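Local coordinates for protein putative mannose-6-phosphate isomerase YvyI (Bacillus subtilis, PDB 1QWR) that probably catalyses the zinc-dependent interconversion of D-mannose 6-phosphate and D-fructose 6-phosphate, as a member of the type 1 mannose-6-phosphate isomerase family, at residues L64-L67 / W68-R72; E94-S97 / I98-H101; T137-S140 / K141-V145; P290-K293 / G294-F297. All coordinates share one frame; numbering follows the deposited sequence.

Contact 1 (L64-L67 / W68-R72); sequences LIEL and WEEHR
In the short helix 64-70, which ends at E70, L64-L67 meet W68-R72 through bonds from N-H to the carbonyl four residues back. W68 N donates to L64 O at 2.9 Å, E69 N to I65 O and E70 N to E66 O likewise. H71 N closes the series on L67 O (2.8 Å) while its backbone departs from the helix. The imidazole leans back over the final turn, CD2 of H71 3.7 Å from CD2 of L67. On another flank I65 and E69 run side by side, the methyl CG2 lying 3.7 Å from OE2, so that a branched apolar residue packs beside a surface carboxylate. R72 finishes the helix end: its NE donates to W68 O at 2.7 Å, an almost straight bond (166°) in the guanidinium plane. Turns at chi2 (73°) and chi3 (65°) curl the chain back, and R72 NE stands 3.3 Å above one face of the W68 indole, toward the rim. Arginine suits this place, since NH1 also donates to V78 O. W68 binds G80 O through NE1 and meets F75, which L64 touches too; L67 and H71 lie on Y59, and L64 is backbone-bonded to S52, just before strand 53-54.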
loop_
_atom_site.group_PDB
_atom_site.type_symbol
_atom_site.label_atom_id
_atom_site.label_comp_id
_atom_site.label_asym_id
_atom_site.label_seq_id
_atom_site.Cartn_x
_atom_site.Cartn_y
_atom_site.Cartn_z
ATOM N N LEU A 64 -14.099 -7.816 -4.083
ATOM C CA LEU A 64 -13.339 -7.352 -5.232
ATOM C C LEU A 64 -12.909 -8.549 -6.051
ATOM O O LEU A 64 -12.731 -8.432 -7.250
ATOM C CB LEU A 64 -12.119 -6.539 -4.788
ATOM C CG LEU A 64 -11.384 -5.766 -5.881
ATOM C CD1 LEU A 64 -12.366 -4.876 -6.672
ATOM C CD2 LEU A 64 -10.299 -4.891 -5.228
ATOM N N ILE A 65 -12.768 -9.722 -5.418
ATOM C CA ILE A 65 -12.390 -10.912 -6.183
ATOM C C ILE A 65 -13.521 -11.279 -7.160
ATOM O O ILE A 65 -13.267 -11.591 -8.327
ATOM C CB ILE A 65 -12.107 -12.126 -5.249
ATOM C CG1 ILE A 65 -10.920 -11.787 -4.325
ATOM C CG2 ILE A 65 -11.839 -13.385 -6.092
ATOM C CD1 ILE A 65 -10.673 -12.773 -3.191
ATOM N N GLU A 66 -14.760 -11.271 -6.677
ATOM C CA GLU A 66 -15.898 -11.599 -7.536
ATOM C C GLU A 66 -15.999 -10.583 -8.691
ATOM O O GLU A 66 -16.357 -10.935 -9.814
ATOM C CB GLU A 66 -17.200 -11.637 -6.719
ATOM C CG GLU A 66 -18.443 -11.934 -7.557
ATOM C CD GLU A 66 -19.645 -12.356 -6.727
ATOM O OE1 GLU A 66 -20.744 -12.509 -7.307
ATOM O OE2 GLU A 66 -19.492 -12.546 -5.503
ATOM N N LEU A 67 -15.683 -9.324 -8.417
ATOM C CA LEU A 67 -15.704 -8.312 -9.477
ATOM C C LEU A 67 -14.631 -8.633 -10.507
ATOM O O LEU A 67 -14.857 -8.606 -11.715
ATOM C CB LEU A 67 -15.453 -6.921 -8.895
ATOM C CG LEU A 67 -16.662 -6.139 -8.407
ATOM C CD1 LEU A 67 -16.258 -4.674 -8.251
ATOM C CD2 LEU A 67 -17.800 -6.245 -9.424
ATOM N N TRP A 68 -13.434 -8.963 -10.040
ATOM C CA TRP A 68 -12.375 -9.281 -10.994
ATOM C C TRP A 68 -12.710 -10.510 -11.854
ATOM O O TRP A 68 -12.503 -10.520 -13.069
ATOM C CB TRP A 68 -11.054 -9.537 -10.258
ATOM C CG TRP A 68 -9.933 -9.841 -11.163
ATOM C CD1 TRP A 68 -9.402 -11.076 -11.474
ATOM C CD2 TRP A 68 -9.121 -8.879 -11.819
ATOM N NE1 TRP A 68 -8.298 -10.923 -12.278
ATOM C CE2 TRP A 68 -8.102 -9.582 -12.503
ATOM C CE3 TRP A 68 -9.149 -7.483 -11.888
ATOM C CZ2 TRP A 68 -7.119 -8.927 -13.249
ATOM C CZ3 TRP A 68 -8.163 -6.831 -12.632
ATOM C CH2 TRP A 68 -7.167 -7.558 -13.297
ATOM N N GLU A 69 -13.251 -11.550 -11.224
ATOM C CA GLU A 69 -13.505 -12.765 -11.979
ATOM C C GLU A 69 -14.767 -12.775 -12.823
ATOM O O GLU A 69 -14.784 -13.370 -13.910
ATOM C CB GLU A 69 -13.496 -13.961 -11.026
ATOM C CG GLU A 69 -12.171 -14.072 -10.248
ATOM C CD GLU A 69 -12.093 -15.327 -9.392
ATOM O OE1 GLU A 69 -13.138 -15.997 -9.236
ATOM O OE2 GLU A 69 -10.991 -15.639 -8.876
ATOM N N GLU A 70 -15.808 -12.102 -12.345
ATOM C CA GLU A 70 -17.076 -12.075 -13.069
ATOM C C GLU A 70 -17.389 -10.801 -13.830
ATOM O O GLU A 70 -18.276 -10.801 -14.684
ATOM C CB GLU A 70 -18.225 -12.365 -12.113
ATOM C CG GLU A 70 -18.033 -13.639 -11.313
ATOM C CD GLU A 70 -19.234 -13.965 -10.459
ATOM O OE1 GLU A 70 -19.800 -13.030 -9.853
ATOM O OE2 GLU A 70 -19.602 -15.157 -10.386
ATOM N N HIS A 71 -16.685 -9.715 -13.525
ATOM C CA HIS A 71 -16.947 -8.452 -14.214
ATOM C C HIS A 71 -15.686 -7.711 -14.639
ATOM O O HIS A 71 -15.549 -6.513 -14.353
ATOM C CB HIS A 71 -17.783 -7.550 -13.303
ATOM C CG HIS A 71 -19.036 -8.201 -12.798
ATOM N ND1 HIS A 71 -20.166 -8.349 -13.576
ATOM C CD2 HIS A 71 -19.312 -8.808 -11.618
ATOM C CE1 HIS A 71 -21.083 -9.020 -12.900
ATOM N NE2 HIS A 71 -20.590 -9.313 -11.710
ATOM N N ARG A 72 -14.789 -8.399 -15.336
ATOM C CA ARG A 72 -13.527 -7.785 -15.753
ATOM C C ARG A 72 -13.693 -6.503 -16.574
ATOM O O ARG A 72 -12.758 -5.712 -16.676
ATOM C CB ARG A 72 -12.676 -8.770 -16.542
ATOM C CG ARG A 72 -11.187 -8.436 -16.579
ATOM C CD ARG A 72 -10.499 -8.692 -15.240
ATOM N NE ARG A 72 -10.498 -10.113 -14.864
ATOM C CZ ARG A 72 -9.645 -11.044 -15.288
ATOM N NH1 ARG A 72 -8.656 -10.762 -16.138
ATOM N NH2 ARG A 72 -9.771 -12.289 -14.841
#

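Contact 2 (E94-S97 / I98-H101); sequences EDTS and IKVH. With ZN (zinc ion), chain E; SO4 (sulfate ion), chain C.
K99, on strand 98-100 beside the zinc site of this cupin-type catalytic domain, folds back onto T96 and S97 in the loop before it. Here the packing is tight. The ammonium NZ of K99 donates to T96 OG1 (2.8 Å), to S97 O (3.0 Å) and to sulfate O4 (2.9 Å), with a weak bond to sulfate O1. A bend at chi4 (-95°) turns NZ toward this cluster, and T96 OG1 is itself bonded to L178 O. S97 grips the same anion twice, with N 2.9 Å and OG 2.7 Å from sulfate O1; a small hydroxyl residue suits the spot because side chain and backbone N-H can converge on one oxygen. K18, W20, R196 and R210 complete the sulfate pocket. The ion probably came from the crystallisation liquor, yet a basic pocket next to the metal and to R196, the probable active-site residue, is consistent with a seat for the substrate phosphate.

The other side is looser: E94 and D95 are partly exposed and do not touch the strand, the OD1 of D95 being bonded to K180 N and its backbone O to R202. Buried H101 lies apart from the loop, its ND1 bonded to A193 O; with E119 and H176 it holds the zinc. H101 NE2 meets the metal in the ring plane at 2.5 Å, and a water lies 2.6 Å from the zinc.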
loop_
_atom_site.group_PDB
_atom_site.type_symbol
_atom_site.label_atom_id
_atom_site.label_comp_id
_atom_site.label_asym_id
_atom_site.label_seq_id
_atom_site.Cartn_x
_atom_site.Cartn_y
_atom_site.Cartn_z
ATOM N N GLU A 94 4.413 1.193 16.697
ATOM C CA GLU A 94 5.714 0.671 17.123
ATOM C C GLU A 94 6.445 0.145 15.875
ATOM O O GLU A 94 5.878 0.122 14.781
ATOM C CB GLU A 94 5.542 -0.463 18.145
ATOM C CG GLU A 94 4.861 -0.068 19.469
ATOM C CD GLU A 94 5.593 1.033 20.224
ATOM O OE1 GLU A 94 6.836 1.105 20.127
ATOM O OE2 GLU A 94 4.923 1.827 20.929
ATOM N N ASP A 95 7.694 -0.289 16.037
ATOM C CA ASP A 95 8.481 -0.792 14.901
ATOM C C ASP A 95 7.901 -2.054 14.263
ATOM O O ASP A 95 7.386 -2.934 14.964
ATOM C CB ASP A 95 9.914 -1.138 15.340
ATOM C CG ASP A 95 10.724 0.071 15.770
ATOM O OD1 ASP A 95 10.603 1.148 15.162
ATOM O OD2 ASP A 95 11.529 -0.081 16.712
ATOM N N THR A 96 7.978 -2.170 12.934
ATOM C CA THR A 96 7.484 -3.405 12.338
ATOM C C THR A 96 8.700 -4.315 12.226
ATOM O O THR A 96 9.834 -3.875 12.438
ATOM C CB THR A 96 6.875 -3.233 10.917
ATOM O OG1 THR A 96 7.909 -2.877 9.995
ATOM C CG2 THR A 96 5.795 -2.159 10.919
ATOM N N SER A 97 8.469 -5.572 11.871
ATOM C CA SER A 97 9.573 -6.531 11.752
ATOM C C SER A 97 10.529 -6.193 10.612
ATOM O O SER A 97 10.167 -5.480 9.677
ATOM C CB SER A 97 9.010 -7.941 11.544
ATOM O OG SER A 97 8.416 -8.080 10.256
ATOM N N ILE A 98 11.764 -6.685 10.698
ATOM C CA ILE A 98 12.740 -6.451 9.626
ATOM C C ILE A 98 12.408 -7.596 8.677
ATOM O O ILE A 98 12.322 -8.762 9.103
ATOM C CB ILE A 98 14.188 -6.542 10.150
ATOM C CG1 ILE A 98 14.439 -5.401 11.144
ATOM C CG2 ILE A 98 15.165 -6.431 9.004
ATOM C CD1 ILE A 98 15.838 -5.351 11.702
ATOM N N LYS A 99 12.205 -7.273 7.403
ATOM C CA LYS A 99 11.761 -8.294 6.469
ATOM C C LYS A 99 12.151 -8.066 5.021
ATOM O O LYS A 99 12.712 -7.029 4.669
ATOM C CB LYS A 99 10.227 -8.361 6.564
ATOM C CG LYS A 99 9.551 -6.984 6.417
ATOM C CD LYS A 99 8.092 -7.036 6.868
ATOM C CE LYS A 99 7.481 -5.647 6.972
ATOM N NZ LYS A 99 7.542 -5.093 8.352
ATOM N N VAL A 100 11.826 -9.060 4.194
ATOM C CA VAL A 100 12.053 -9.004 2.755
ATOM C C VAL A 100 10.862 -9.698 2.078
ATOM O O VAL A 100 10.328 -10.687 2.602
ATOM C CB VAL A 100 13.361 -9.735 2.341
ATOM C CG1 VAL A 100 13.374 -11.134 2.903
ATOM C CG2 VAL A 100 13.470 -9.802 0.821
ATOM N N HIS A 101 10.443 -9.182 0.921
ATOM C CA HIS A 101 9.344 -9.784 0.173
ATOM C C HIS A 101 9.943 -10.406 -1.065
ATOM O O HIS A 101 10.805 -9.811 -1.699
ATOM C CB HIS A 101 8.315 -8.727 -0.280
ATOM C CG HIS A 101 7.662 -8.011 0.849
ATOM N ND1 HIS A 101 6.872 -8.656 1.775
ATOM C CD2 HIS A 101 7.649 -6.696 1.187
ATOM C CE1 HIS A 101 6.401 -7.770 2.637
ATOM N NE2 HIS A 101 6.857 -6.578 2.302
HETATM ZN ZN ZN E . 6.756 -4.452 3.624
HETATM S S SO4 C . 5.011 -7.140 9.831
HETATM O O1 SO4 C . 6.118 -6.773 10.751
HETATM O O2 SO4 C . 3.751 -7.239 10.574
HETATM O O3 SO4 C . 5.312 -8.413 9.158
HETATM O O4 SO4 C . 4.882 -6.079 8.813
HETATM O O HOH W 1 4.292 -5.008 3.023
#

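Contact 3 (T137-S140 / K141-V145); sequences TARS and KTELV
Between R139 and K141 the backbone passes through an extended S140 into helix 141-149, and L144 N makes the first regular bond, 2.9 Å to S140 O and in the carbonyl plane. S140 is the N-cap: its OG, set between its own N and carbonyl carbon, accepts from E143 N at 3.2 Å, and serine suits the place because so short a hydroxyl reaches an N-H of the first turn. E143 reciprocates. With CG anti to the backbone N (chi1 -173°) and the chain extended, E143 OE2 takes the N-H of R139 at 2.9 Å, from above the carboxylate plane (70°). That is one residue earlier than in a classical capping box, and S140 N is buried without a partner. R139 NE approaches both carboxylate oxygens in a weak salt bridge, 3.4 Å from E143 OE1, the planes 44° apart. On the apolar side the methyl CB of A138 packs 3.8 Å from CB of L144, and both residues touch L156 of helix 153-156. K141 extends elsewhere, to V218 O and A221 O. An acid at this helix start probably gains from the helix dipole, whereas the long, weak ion pair with the exposed R139 probably adds less.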
loop_
_atom_site.group_PDB
_atom_site.type_symbol
_atom_site.label_atom_id
_atom_site.label_comp_id
_atom_site.label_asym_id
_atom_site.label_seq_id
_atom_site.Cartn_x
_atom_site.Cartn_y
_atom_site.Cartn_z
ATOM N N THR A 137 24.204 -3.410 4.379
ATOM C CA THR A 137 25.601 -3.269 3.968
ATOM C C THR A 137 26.322 -4.555 3.570
ATOM O O THR A 137 27.488 -4.503 3.154
ATOM C CB THR A 137 26.432 -2.640 5.099
ATOM O OG1 THR A 137 26.321 -3.461 6.266
ATOM C CG2 THR A 137 25.934 -1.237 5.413
ATOM N N ALA A 138 25.657 -5.697 3.705
ATOM C CA ALA A 138 26.288 -6.976 3.373
ATOM C C ALA A 138 26.676 -7.061 1.909
ATOM O O ALA A 138 25.907 -6.700 1.024
ATOM C CB ALA A 138 25.377 -8.121 3.747
ATOM N N ARG A 139 27.885 -7.556 1.659
ATOM C CA ARG A 139 28.414 -7.660 0.307
ATOM C C ARG A 139 28.220 -9.036 -0.313
ATOM O O ARG A 139 28.401 -9.216 -1.524
ATOM C CB ARG A 139 29.903 -7.291 0.324
ATOM C CG ARG A 139 30.173 -5.865 0.816
ATOM C CD ARG A 139 31.672 -5.606 0.992
ATOM N NE ARG A 139 32.230 -6.350 2.120
ATOM C CZ ARG A 139 33.530 -6.452 2.387
ATOM N NH1 ARG A 139 34.420 -5.859 1.602
ATOM N NH2 ARG A 139 33.943 -7.138 3.445
ATOM N N SER A 140 27.860 -10.007 0.522
ATOM C CA SER A 140 27.629 -11.366 0.069
ATOM C C SER A 140 26.571 -12.008 0.950
ATOM O O SER A 140 26.321 -11.560 2.078
ATOM C CB SER A 140 28.923 -12.189 0.137
ATOM O OG SER A 140 29.259 -12.464 1.480
ATOM N N LYS A 141 25.936 -13.062 0.453
ATOM C CA LYS A 141 24.922 -13.710 1.256
ATOM C C LYS A 141 25.499 -14.385 2.502
ATOM O O LYS A 141 24.810 -14.488 3.513
ATOM C CB LYS A 141 24.103 -14.682 0.405
ATOM C CG LYS A 141 23.277 -13.910 -0.640
ATOM C CD LYS A 141 21.920 -14.537 -0.922
ATOM C CE LYS A 141 21.119 -13.658 -1.894
ATOM N NZ LYS A 141 19.764 -14.223 -2.149
ATOM N N THR A 142 26.762 -14.813 2.457
ATOM C CA THR A 142 27.357 -15.424 3.650
ATOM C C THR A 142 27.512 -14.336 4.725
ATOM O O THR A 142 27.278 -14.579 5.909
ATOM C CB THR A 142 28.750 -16.046 3.361
ATOM O OG1 THR A 142 28.622 -17.072 2.373
ATOM C CG2 THR A 142 29.320 -16.684 4.621
ATOM N N GLU A 143 27.894 -13.138 4.292
ATOM C CA GLU A 143 28.076 -11.987 5.178
ATOM C C GLU A 143 26.723 -11.570 5.781
ATOM O O GLU A 143 26.624 -11.271 6.968
ATOM C CB GLU A 143 28.681 -10.838 4.369
ATOM C CG GLU A 143 29.110 -9.594 5.142
ATOM C CD GLU A 143 29.952 -8.662 4.272
ATOM O OE1 GLU A 143 31.044 -9.083 3.825
ATOM O OE2 GLU A 143 29.541 -7.516 4.018
ATOM N N LEU A 144 25.683 -11.550 4.955
ATOM C CA LEU A 144 24.356 -11.194 5.431
ATOM C C LEU A 144 23.968 -12.174 6.540
ATOM O O LEU A 144 23.526 -11.772 7.631
ATOM C CB LEU A 144 23.355 -11.270 4.272
ATOM C CG LEU A 144 21.885 -10.989 4.620
ATOM C CD1 LEU A 144 21.757 -9.522 5.001
ATOM C CD2 LEU A 144 20.966 -11.331 3.425
ATOM N N VAL A 145 24.156 -13.464 6.272
ATOM C CA VAL A 145 23.831 -14.503 7.244
ATOM C C VAL A 145 24.603 -14.292 8.544
ATOM O O VAL A 145 24.025 -14.338 9.633
ATOM C CB VAL A 145 24.152 -15.899 6.686
ATOM C CG1 VAL A 145 24.180 -16.935 7.811
ATOM C CG2 VAL A 145 23.100 -16.280 5.657
#

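Contact 4 (P290-K293 / G294-F297); sequences PLKK and GDHF
K292 and D295 are the ends of a type II beta turn in the cupin domain, and the two satisfy one another at three points. D295 N donates to K292 O at 2.9 Å, the closing bond of the turn. The carboxylate of D295 answers through both oxygens: OD2 accepts K292 N at 2.9 Å, reached from 45° out of the carboxylate plane, and OD1 receives K292 NZ in a salt bridge of 2.6 Å. For the latter the lysine chain starts between its own N and carbonyl carbon (chi1 73°) and bends at chi2 and chi4, crossing the aspartate at about a right angle. A water donates to P290 O and to OD2 of D295, so OD2 has a second donor besides K292 N. Aspartate suits the position because its short arm can reach back to a main-chain N-H. G294, at phi 102°, takes a conformation in which a CB would collide with K293 O; its own O is bonded to Y31 OH. K293 points away, its NZ bonded to R28 O. Main-chain bonds join L291 to G280, K293 to G278, and G294 and D295 to V275.

On the apolar side L291 CD2 lies 4.0 Å from F297 CE2, and both side chains belong to the core around F10. The turn joins strand 287-292, an outer strand paired with 278-284, to strand 296-299, which runs between 271-276 and 9-17.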
loop_
_atom_site.group_PDB
_atom_site.type_symbol
_atom_site.label_atom_id
_atom_site.label_comp_id
_atom_site.label_asym_id
_atom_site.label_seq_id
_atom_site.Cartn_x
_atom_site.Cartn_y
_atom_site.Cartn_z
ATOM N N PRO A 290 -20.459 12.281 -2.832
ATOM C CA PRO A 290 -19.653 12.944 -1.801
ATOM C C PRO A 290 -18.411 12.113 -1.474
ATOM O O PRO A 290 -18.504 10.891 -1.413
ATOM C CB PRO A 290 -20.609 13.013 -0.612
ATOM C CG PRO A 290 -21.986 12.984 -1.264
ATOM C CD PRO A 290 -21.791 11.927 -2.313
ATOM N N LEU A 291 -17.269 12.772 -1.272
ATOM C CA LEU A 291 -16.015 12.101 -0.924
ATOM C C LEU A 291 -15.523 12.638 0.411
ATOM O O LEU A 291 -15.693 13.813 0.705
ATOM C CB LEU A 291 -14.913 12.403 -1.955
ATOM C CG LEU A 291 -15.182 12.080 -3.411
ATOM C CD1 LEU A 291 -13.936 12.351 -4.214
ATOM C CD2 LEU A 291 -15.571 10.631 -3.521
ATOM N N LYS A 292 -14.891 11.788 1.210
ATOM C CA LYS A 292 -14.365 12.233 2.504
ATOM C C LYS A 292 -13.163 11.369 2.856
ATOM O O LYS A 292 -13.019 10.236 2.359
ATOM C CB LYS A 292 -15.435 12.067 3.597
ATOM C CG LYS A 292 -15.669 10.576 4.005
ATOM C CD LYS A 292 -17.106 10.318 4.389
ATOM C CE LYS A 292 -17.310 8.934 5.018
ATOM N NZ LYS A 292 -16.577 7.806 4.370
ATOM N N LYS A 293 -12.311 11.929 3.714
ATOM C CA LYS A 293 -11.126 11.258 4.232
ATOM C C LYS A 293 -11.533 9.851 4.697
ATOM O O LYS A 293 -12.484 9.674 5.473
ATOM C CB LYS A 293 -10.586 12.069 5.426
ATOM C CG LYS A 293 -9.254 11.595 5.964
ATOM C CD LYS A 293 -8.872 12.369 7.211
ATOM C CE LYS A 293 -7.488 11.971 7.696
ATOM N NZ LYS A 293 -7.135 12.725 8.947
ATOM N N GLY A 294 -10.795 8.846 4.237
ATOM C CA GLY A 294 -11.116 7.491 4.624
ATOM C C GLY A 294 -11.849 6.701 3.549
ATOM O O GLY A 294 -11.995 5.479 3.672
ATOM N N ASP A 295 -12.349 7.374 2.520
ATOM C CA ASP A 295 -13.014 6.648 1.419
ATOM C C ASP A 295 -11.952 6.030 0.504
ATOM O O ASP A 295 -10.890 6.623 0.270
ATOM C CB ASP A 295 -13.848 7.579 0.527
ATOM C CG ASP A 295 -15.164 8.005 1.159
ATOM O OD1 ASP A 295 -15.704 7.274 2.012
ATOM O OD2 ASP A 295 -15.656 9.075 0.758
ATOM N N HIS A 296 -12.254 4.841 -0.014
ATOM C CA HIS A 296 -11.390 4.137 -0.953
ATOM C C HIS A 296 -12.333 3.678 -2.058
ATOM O O HIS A 296 -13.424 3.139 -1.776
ATOM C CB HIS A 296 -10.726 2.945 -0.280
ATOM C CG HIS A 296 -9.855 3.340 0.869
ATOM N ND1 HIS A 296 -8.625 3.950 0.699
ATOM C CD2 HIS A 296 -10.066 3.275 2.202
ATOM C CE1 HIS A 296 -8.117 4.243 1.886
ATOM N NE2 HIS A 296 -8.973 3.847 2.817
ATOM N N PHE A 297 -11.931 3.888 -3.304
ATOM C CA PHE A 297 -12.795 3.508 -4.411
ATOM C C PHE A 297 -12.038 3.295 -5.694
ATOM O O PHE A 297 -10.874 3.716 -5.846
ATOM C CB PHE A 297 -13.883 4.573 -4.629
ATOM C CG PHE A 297 -13.346 5.956 -4.927
ATOM C CD1 PHE A 297 -13.205 6.411 -6.248
ATOM C CD2 PHE A 297 -13.010 6.806 -3.890
ATOM C CE1 PHE A 297 -12.730 7.716 -6.518
ATOM C CE2 PHE A 297 -12.533 8.110 -4.140
ATOM C CZ PHE A 297 -12.393 8.574 -5.459
HETATM O O HOH W 2 -18.188 9.290 0.950
#

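The four contacts come in series along the chain and none touches another. Contacts 1 and 2 both belong to the N-terminal, catalytic part of the sequence but lie on opposite sides of the chain's centre, their centres about 32 Å apart. Contact 2 holds a zinc ligand; contact 3, at the start of helix 141-149, is about 18 Å from it between centres and on the same side. Contact 4 belongs to the C-terminal cupin domain, yet its strand 296-299 pairs with the N-terminal strand 9-17, and contacts 1 and 4 come within about 8 Å at their nearest atoms. Early and late chain segments therefore pack together at one end, while the metal site occupies the other half.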